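Local coordinates for protein alkaline phosphatase (Thermus thermophilus, PDB 7KWD) that probably hydrolyses phosphate monoesters as a homodimeric metalloenzyme that uses two zinc ions and one magnesium ion, at residues 43-48 and 313-318. Residues are numbered along the deposited sequence; the frame is centred on the assembly and turned at random.
With ZN (zinc ion), chain E; MG (magnesium ion), chain D.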
loop_
_atom_site.group_PDB
_atom_site.type_symbol
_atom_site.label_atom_id
_atom_site.label_comp_id
_atom_site.label_asym_id
_atom_site.label_seq_id
_atom_site.Cartn_x
_atom_site.Cartn_y
_atom_site.Cartn_z
ATOM N N VAL A 43 -8.569 20.873 -5.456
ATOM C CA VAL A 43 -8.377 19.423 -5.509
ATOM C C VAL A 43 -6.927 19.158 -5.918
ATOM O O VAL A 43 -6.520 19.516 -7.027
ATOM C CB VAL A 43 -9.351 18.745 -6.488
ATOM C CG1 VAL A 43 -9.194 17.222 -6.427
ATOM C CG2 VAL A 43 -10.831 19.147 -6.225
ATOM N N PHE A 44 -6.169 18.514 -5.042
ATOM C CA PHE A 44 -4.741 18.250 -5.235
ATOM C C PHE A 44 -4.627 16.745 -5.462
ATOM O O PHE A 44 -4.770 15.952 -4.522
ATOM C CB PHE A 44 -3.937 18.739 -4.031
ATOM C CG PHE A 44 -2.447 18.719 -4.237
ATOM C CD1 PHE A 44 -1.867 18.331 -5.410
ATOM C CD2 PHE A 44 -1.603 19.058 -3.155
ATOM C CE1 PHE A 44 -0.504 18.266 -5.572
ATOM C CE2 PHE A 44 -0.209 19.036 -3.323
ATOM C CZ PHE A 44 0.337 18.638 -4.538
ATOM N N VAL A 45 -4.411 16.356 -6.718
ATOM C CA VAL A 45 -4.280 14.943 -7.077
ATOM C C VAL A 45 -2.805 14.564 -7.069
ATOM O O VAL A 45 -1.996 15.185 -7.762
ATOM C CB VAL A 45 -4.889 14.653 -8.450
ATOM C CG1 VAL A 45 -4.698 13.169 -8.796
ATOM C CG2 VAL A 45 -6.341 15.070 -8.477
ATOM N N TYR A 46 -2.469 13.533 -6.288
ATOM C CA TYR A 46 -1.183 12.851 -6.354
ATOM C C TYR A 46 -1.364 11.655 -7.293
ATOM O O TYR A 46 -1.870 10.612 -6.903
ATOM C CB TYR A 46 -0.762 12.395 -4.961
ATOM C CG TYR A 46 -0.147 13.424 -4.024
ATOM C CD1 TYR A 46 -0.846 14.560 -3.630
ATOM C CD2 TYR A 46 1.100 13.200 -3.449
ATOM C CE1 TYR A 46 -0.297 15.452 -2.735
ATOM C CE2 TYR A 46 1.653 14.084 -2.537
ATOM C CZ TYR A 46 0.954 15.206 -2.189
ATOM O OH TYR A 46 1.506 16.104 -1.306
ATOM N N ASP A 47 -0.961 11.798 -8.553
ATOM C CA ASP A 47 -1.210 10.754 -9.530
ATOM C C ASP A 47 -0.265 9.576 -9.307
ATOM O O ASP A 47 0.947 9.756 -9.258
ATOM C CB ASP A 47 -1.050 11.298 -10.947
ATOM C CG ASP A 47 -1.762 10.454 -11.946
ATOM O OD1 ASP A 47 -1.447 9.245 -11.961
ATOM O OD2 ASP A 47 -2.655 10.979 -12.672
ATOM N N GLY A 48 -0.820 8.381 -9.180
ATOM C CA GLY A 48 -0.017 7.173 -9.039
ATOM C C GLY A 48 0.638 6.961 -7.690
ATOM O O GLY A 48 1.497 6.073 -7.547
ATOM N N ILE A 313 -9.075 19.260 -0.929
ATOM C CA ILE A 313 -9.097 17.804 -1.024
ATOM C C ILE A 313 -7.754 17.359 -1.579
ATOM O O ILE A 313 -7.367 17.808 -2.660
ATOM C CB ILE A 313 -10.241 17.304 -1.932
ATOM C CG1 ILE A 313 -11.592 17.728 -1.379
ATOM C CG2 ILE A 313 -10.132 15.773 -2.107
ATOM C CD1 ILE A 313 -12.791 17.183 -2.169
ATOM N N VAL A 314 -7.072 16.458 -0.872
ATOM C CA VAL A 314 -5.819 15.857 -1.330
ATOM C C VAL A 314 -6.071 14.368 -1.525
ATOM O O VAL A 314 -6.483 13.670 -0.590
ATOM C CB VAL A 314 -4.670 16.105 -0.344
ATOM C CG1 VAL A 314 -3.348 15.630 -0.917
ATOM C CG2 VAL A 314 -4.594 17.571 -0.030
ATOM N N VAL A 315 -5.830 13.877 -2.736
ATOM C CA VAL A 315 -6.244 12.529 -3.084
ATOM C C VAL A 315 -5.264 11.938 -4.083
ATOM O O VAL A 315 -4.766 12.631 -4.985
ATOM C CB VAL A 315 -7.673 12.525 -3.664
ATOM C CG1 VAL A 315 -7.694 13.223 -5.006
ATOM C CG2 VAL A 315 -8.226 11.092 -3.748
ATOM N N SER A 316 -5.004 10.650 -3.930
ATOM C CA SER A 316 -4.329 9.894 -4.975
ATOM C C SER A 316 -5.376 9.259 -5.880
ATOM O O SER A 316 -6.427 8.807 -5.397
ATOM C CB SER A 316 -3.439 8.807 -4.371
ATOM O OG SER A 316 -2.980 7.953 -5.415
ATOM N N ASP A 317 -5.099 9.207 -7.198
ATOM C CA ASP A 317 -6.082 8.592 -8.097
ATOM C C ASP A 317 -5.939 7.083 -8.233
ATOM O O ASP A 317 -6.896 6.423 -8.641
ATOM C CB ASP A 317 -6.052 9.251 -9.486
ATOM C CG ASP A 317 -4.801 8.985 -10.249
ATOM O OD1 ASP A 317 -3.730 8.693 -9.665
ATOM O OD2 ASP A 317 -4.883 9.098 -11.490
ATOM N N HIS A 318 -4.776 6.533 -7.901
ATOM C CA HIS A 318 -4.522 5.098 -7.822
ATOM C C HIS A 318 -3.044 4.944 -7.464
ATOM O O HIS A 318 -2.250 5.885 -7.609
ATOM C CB HIS A 318 -4.778 4.361 -9.142
ATOM C CG HIS A 318 -4.048 4.994 -10.268
ATOM N ND1 HIS A 318 -2.702 4.784 -10.488
ATOM C CD2 HIS A 318 -4.435 5.926 -11.156
ATOM C CE1 HIS A 318 -2.305 5.529 -11.494
ATOM N NE2 HIS A 318 -3.343 6.215 -11.924
HETATM ZN ZN ZN E . -3.282 8.309 -12.736
HETATM MG MG MG D . -2.545 12.305 -14.362
HETATM O O HOH W 1 -2.789 13.774 -15.875
HETATM O O HOH W 2 -2.945 11.018 -15.778
HETATM O O HOH W 3 -0.325 11.639 -14.557
#
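Tyr46 and Val314 meet on one face of two parallel strands. CG1 of Val314 lies 3.6 Å from CE1 of the Tyr46 ring, and Val314 CG2 approaches Phe44 CB. Ala293, Leu297 and Leu300 of helix 283-306 touch the Phe44 and Tyr46 side chains. On the other face the Val45 and Val315 side chains run alongside each other, Val45 CG2 4.2 Å from Val315 CG1. Phe102 of helix 95-104 touches Val315 there.

Three backbone hydrogen bonds hold the strands: Phe44 N to Ile313 O, Val315 N to Phe44 O and Tyr46 N to Val315 O. Strand 40-46 also pairs with strand 265-271 along its other edge. This is the central sheet of the alkaline phosphatase fold, whose strands deliver metal ligands at their C-terminal ends.

Past Tyr46 and Ser316 the two segments stay side by side, but the contact turns polar. Ser316 OG is hydrogen-bonded to Phe49 O. Gly48 N gives a hydrogen bond of 3.0 Å to Asp317 OD1. That leaves Asp317 OD2 for zinc, at 2.2 Å. Asp47 OD1 and His318 NE2 bind the same ion, and Ser95, the predicted site of the phosphoserine intermediate, completes its four protein ligands. The carboxylates of Asp47 and Asp317 are turned 71° against each other. Asp47 OD2 and Asp317 OD2 come within 3.1 Å, a repulsion that the metals probably offset. With CG anti to its backbone N (chi1 -159°), Asp47 also reaches magnesium: its OD2 binds that ion at 2.1 Å, beside three waters, Thr148 and Glu270.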